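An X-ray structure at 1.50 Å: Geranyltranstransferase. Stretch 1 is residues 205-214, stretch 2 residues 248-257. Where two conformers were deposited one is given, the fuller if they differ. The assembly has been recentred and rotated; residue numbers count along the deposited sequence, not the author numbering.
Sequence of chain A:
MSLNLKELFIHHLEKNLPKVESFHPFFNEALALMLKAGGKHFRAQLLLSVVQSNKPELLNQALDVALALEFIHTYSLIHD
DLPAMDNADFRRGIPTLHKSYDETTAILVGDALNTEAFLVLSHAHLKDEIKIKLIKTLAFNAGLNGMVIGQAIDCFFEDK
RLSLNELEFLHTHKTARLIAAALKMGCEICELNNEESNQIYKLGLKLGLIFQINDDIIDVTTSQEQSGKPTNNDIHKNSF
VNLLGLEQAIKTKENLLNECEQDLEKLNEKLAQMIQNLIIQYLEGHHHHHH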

# COMPACT_ATOMS: atom_id res chain seq x y z
N LEU A 205 -4.59 14.41 -16.50
CA LEU A 205 -3.14 14.52 -16.73
C LEU A 205 -2.78 15.95 -17.08
O LEU A 205 -1.76 16.49 -16.61
CB LEU A 205 -2.69 13.61 -17.87
CG LEU A 205 -2.80 12.12 -17.64
CD1 LEU A 205 -2.34 11.41 -18.91
CD2 LEU A 205 -2.00 11.64 -16.40
N LYS A 206 -3.61 16.57 -17.91
CA LYS A 206 -3.35 17.95 -18.33
C LYS A 206 -3.47 18.91 -17.15
O LYS A 206 -2.65 19.81 -16.99
CB LYS A 206 -4.30 18.36 -19.47
CG LYS A 206 -3.87 19.63 -20.17
CD LYS A 206 -4.70 19.88 -21.41
CE LYS A 206 -4.35 18.91 -22.50
NZ LYS A 206 -5.13 19.21 -23.73
N LEU A 207 -4.48 18.72 -16.32
CA LEU A 207 -4.66 19.58 -15.15
C LEU A 207 -3.45 19.47 -14.24
O LEU A 207 -2.95 20.48 -13.73
CB LEU A 207 -5.91 19.16 -14.38
CG LEU A 207 -7.22 19.48 -15.09
CD1 LEU A 207 -8.37 19.05 -14.22
CD2 LEU A 207 -7.30 20.96 -15.42
N GLY A 208 -2.97 18.24 -14.03
CA GLY A 208 -1.81 18.03 -13.18
C GLY A 208 -0.61 18.81 -13.68
O GLY A 208 0.10 19.45 -12.89
N LEU A 209 -0.36 18.75 -14.98
CA LEU A 209 0.75 19.47 -15.60
C LEU A 209 0.57 20.98 -15.47
O LEU A 209 1.51 21.70 -15.13
CB LEU A 209 0.84 19.08 -17.07
CG LEU A 209 1.83 19.81 -17.97
CD1 LEU A 209 3.24 19.60 -17.46
CD2 LEU A 209 1.67 19.28 -19.39
N ILE A 210 -0.64 21.45 -15.75
CA ILE A 210 -0.94 22.87 -15.63
C ILE A 210 -0.62 23.36 -14.22
O ILE A 210 -0.02 24.42 -14.04
CB ILE A 210 -2.42 23.16 -15.94
CG1 ILE A 210 -2.68 23.04 -17.44
CG2 ILE A 210 -2.82 24.56 -15.45
CD1 ILE A 210 -4.15 22.98 -17.80
N PHE A 211 -1.01 22.58 -13.22
CA PHE A 211 -0.81 23.02 -11.84
C PHE A 211 0.68 23.19 -11.54
O PHE A 211 1.08 24.14 -10.87
CB PHE A 211 -1.42 22.04 -10.84
CG PHE A 211 -2.92 21.94 -10.92
CD1 PHE A 211 -3.68 22.94 -11.50
CD2 PHE A 211 -3.57 20.85 -10.38
CE1 PHE A 211 -5.06 22.85 -11.55
CE2 PHE A 211 -4.95 20.74 -10.43
CZ PHE A 211 -5.69 21.75 -11.02
N GLN A 212 1.50 22.27 -12.03
CA GLN A 212 2.93 22.33 -11.76
C GLN A 212 3.63 23.47 -12.50
O GLN A 212 4.52 24.13 -11.95
CB GLN A 212 3.59 20.98 -12.08
CG GLN A 212 3.18 19.88 -11.13
CD GLN A 212 3.43 20.26 -9.68
OE1 GLN A 212 4.51 20.75 -9.34
NE2 GLN A 212 2.44 20.03 -8.83
N ILE A 213 3.23 23.70 -13.74
CA ILE A 213 3.78 24.84 -14.49
C ILE A 213 3.41 26.12 -13.78
O ILE A 213 4.25 27.00 -13.60
CB ILE A 213 3.26 24.90 -15.93
CG1 ILE A 213 3.64 23.64 -16.70
CG2 ILE A 213 3.81 26.15 -16.64
CD1 ILE A 213 2.99 23.55 -18.07
N ASN A 214 2.15 26.21 -13.35
CA ASN A 214 1.67 27.37 -12.60
C ASN A 214 2.50 27.62 -11.35
O ASN A 214 2.82 28.77 -11.04
CB ASN A 214 0.19 27.19 -12.23
CG ASN A 214 -0.36 28.37 -11.44
OD1 ASN A 214 -0.42 29.50 -11.95
ND2 ASN A 214 -0.77 28.12 -10.20
N GLN A 248 7.60 31.99 -22.23
CA GLN A 248 7.14 30.76 -22.86
C GLN A 248 6.45 29.83 -21.85
O GLN A 248 5.55 29.08 -22.22
CB GLN A 248 8.28 30.04 -23.57
CG GLN A 248 7.88 28.73 -24.26
CD GLN A 248 6.93 28.93 -25.43
OE1 GLN A 248 7.20 29.71 -26.35
NE2 GLN A 248 5.81 28.21 -25.41
N ALA A 249 6.86 29.87 -20.58
CA ALA A 249 6.20 29.04 -19.58
C ALA A 249 4.76 29.49 -19.38
O ALA A 249 3.85 28.66 -19.32
CB ALA A 249 6.94 29.10 -18.25
N ILE A 250 4.56 30.80 -19.28
CA ILE A 250 3.22 31.34 -19.13
C ILE A 250 2.39 31.01 -20.36
O ILE A 250 1.23 30.60 -20.26
CB ILE A 250 3.24 32.86 -18.94
CG1 ILE A 250 3.79 33.20 -17.56
CG2 ILE A 250 1.84 33.45 -19.11
CD1 ILE A 250 4.17 34.66 -17.41
N LYS A 251 2.99 31.19 -21.53
CA LYS A 251 2.31 30.90 -22.79
C LYS A 251 1.92 29.42 -22.86
O LYS A 251 0.84 29.08 -23.36
CB LYS A 251 3.22 31.30 -23.96
CG LYS A 251 3.27 30.32 -25.11
CD LYS A 251 2.26 30.64 -26.20
CE LYS A 251 2.69 30.01 -27.52
NZ LYS A 251 1.55 29.82 -28.47
N THR A 252 2.78 28.56 -22.33
CA THR A 252 2.50 27.12 -22.32
C THR A 252 1.33 26.80 -21.39
O THR A 252 0.44 26.05 -21.77
CB THR A 252 3.73 26.30 -21.90
OG1 THR A 252 4.79 26.51 -22.84
CG2 THR A 252 3.39 24.82 -21.83
N LYS A 253 1.35 27.35 -20.19
CA LYS A 253 0.25 27.17 -19.26
C LYS A 253 -1.05 27.68 -19.87
O LYS A 253 -2.09 27.03 -19.76
CB LYS A 253 0.54 27.89 -17.93
CG LYS A 253 -0.59 27.79 -16.93
CD LYS A 253 -0.41 28.73 -15.75
CE LYS A 253 -0.76 30.17 -16.13
NZ LYS A 253 -1.12 30.99 -14.93
N GLU A 254 -0.99 28.84 -20.52
CA GLU A 254 -2.19 29.42 -21.10
C GLU A 254 -2.72 28.57 -22.25
O GLU A 254 -3.93 28.36 -22.37
CB GLU A 254 -1.94 30.88 -21.52
CG GLU A 254 -1.78 31.81 -20.32
CD GLU A 254 -1.33 33.22 -20.68
OE1 GLU A 254 -0.96 33.45 -21.85
OE2 GLU A 254 -1.33 34.10 -19.79
N ASN A 255 -1.82 28.07 -23.10
CA ASN A 255 -2.22 27.15 -24.15
C ASN A 255 -2.91 25.90 -23.60
O ASN A 255 -3.96 25.46 -24.10
CB ASN A 255 -1.03 26.74 -25.02
CG ASN A 255 -0.56 27.86 -25.93
OD1 ASN A 255 -1.29 28.83 -26.17
ND2 ASN A 255 0.66 27.74 -26.45
N LEU A 256 -2.31 25.32 -22.57
CA LEU A 256 -2.85 24.13 -21.94
C LEU A 256 -4.22 24.38 -21.32
O LEU A 256 -5.12 23.56 -21.46
CB LEU A 256 -1.89 23.58 -20.88
CG LEU A 256 -0.65 22.92 -21.48
CD1 LEU A 256 0.37 22.61 -20.39
CD2 LEU A 256 -1.01 21.66 -22.27
N LEU A 257 -4.37 25.52 -20.65
CA LEU A 257 -5.67 25.92 -20.10
C LEU A 257 -6.74 26.08 -21.19
O LEU A 257 -7.89 25.67 -20.99
CB LEU A 257 -5.56 27.21 -19.28
CG LEU A 257 -5.11 27.00 -17.83
CD1 LEU A 257 -4.72 28.32 -17.16
CD2 LEU A 257 -6.20 26.27 -17.02

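Leu256 lies at the centre of the contact. Its side chain is a knob set among Lys206, Leu209, Ile210 and Ile213 of the facing helix, and no other residue has more of its surface covered by the opposite stretch. Its CD1 lies 3.6 Å from Ile213 CD1 and 3.7 Å from Leu209 CD2, while its CB meets Ile210 CG1 at 3.6 Å. These are van der Waals distances, at which branched aliphatic groups fill space without demanding polar partners. Ile213 returns the arrangement, fitting among Ala249, Thr252, Lys253 and Leu256; its CG2 comes within 3.7 Å of the backbone atom Ala249 O, with the alanine methyl itself 4.6 Å away (Ala249 CB to Ile213 CG2).

This interlocking joins two helices that run roughly antiparallel, at 153°, with axes 9.6 Å apart at closest approach. The backbones draw nearest at Ile210 and Lys253, whose CA atoms are 5.8 Å apart.

Farther out, Thr252 serves both environments: its CG2 faces Ile213 CD1 at 4.0 Å, while its OG1 donates a hydrogen bond to Gln248 O (2.8 Å) within its own helix. A lysine can serve both the apolar contact and its polar edge, because its methylene chain packs while its charged amine remains free for polar partners. Lys206 lays CD 3.7 Å from Leu256 O. The chain of Lys253 starts where the backbones are closest, with Lys253 CB 3.9 Å from Ile213 CG2, and its NZ gives a weak hydrogen bond to Asn214 OD1 at 3.4 Å.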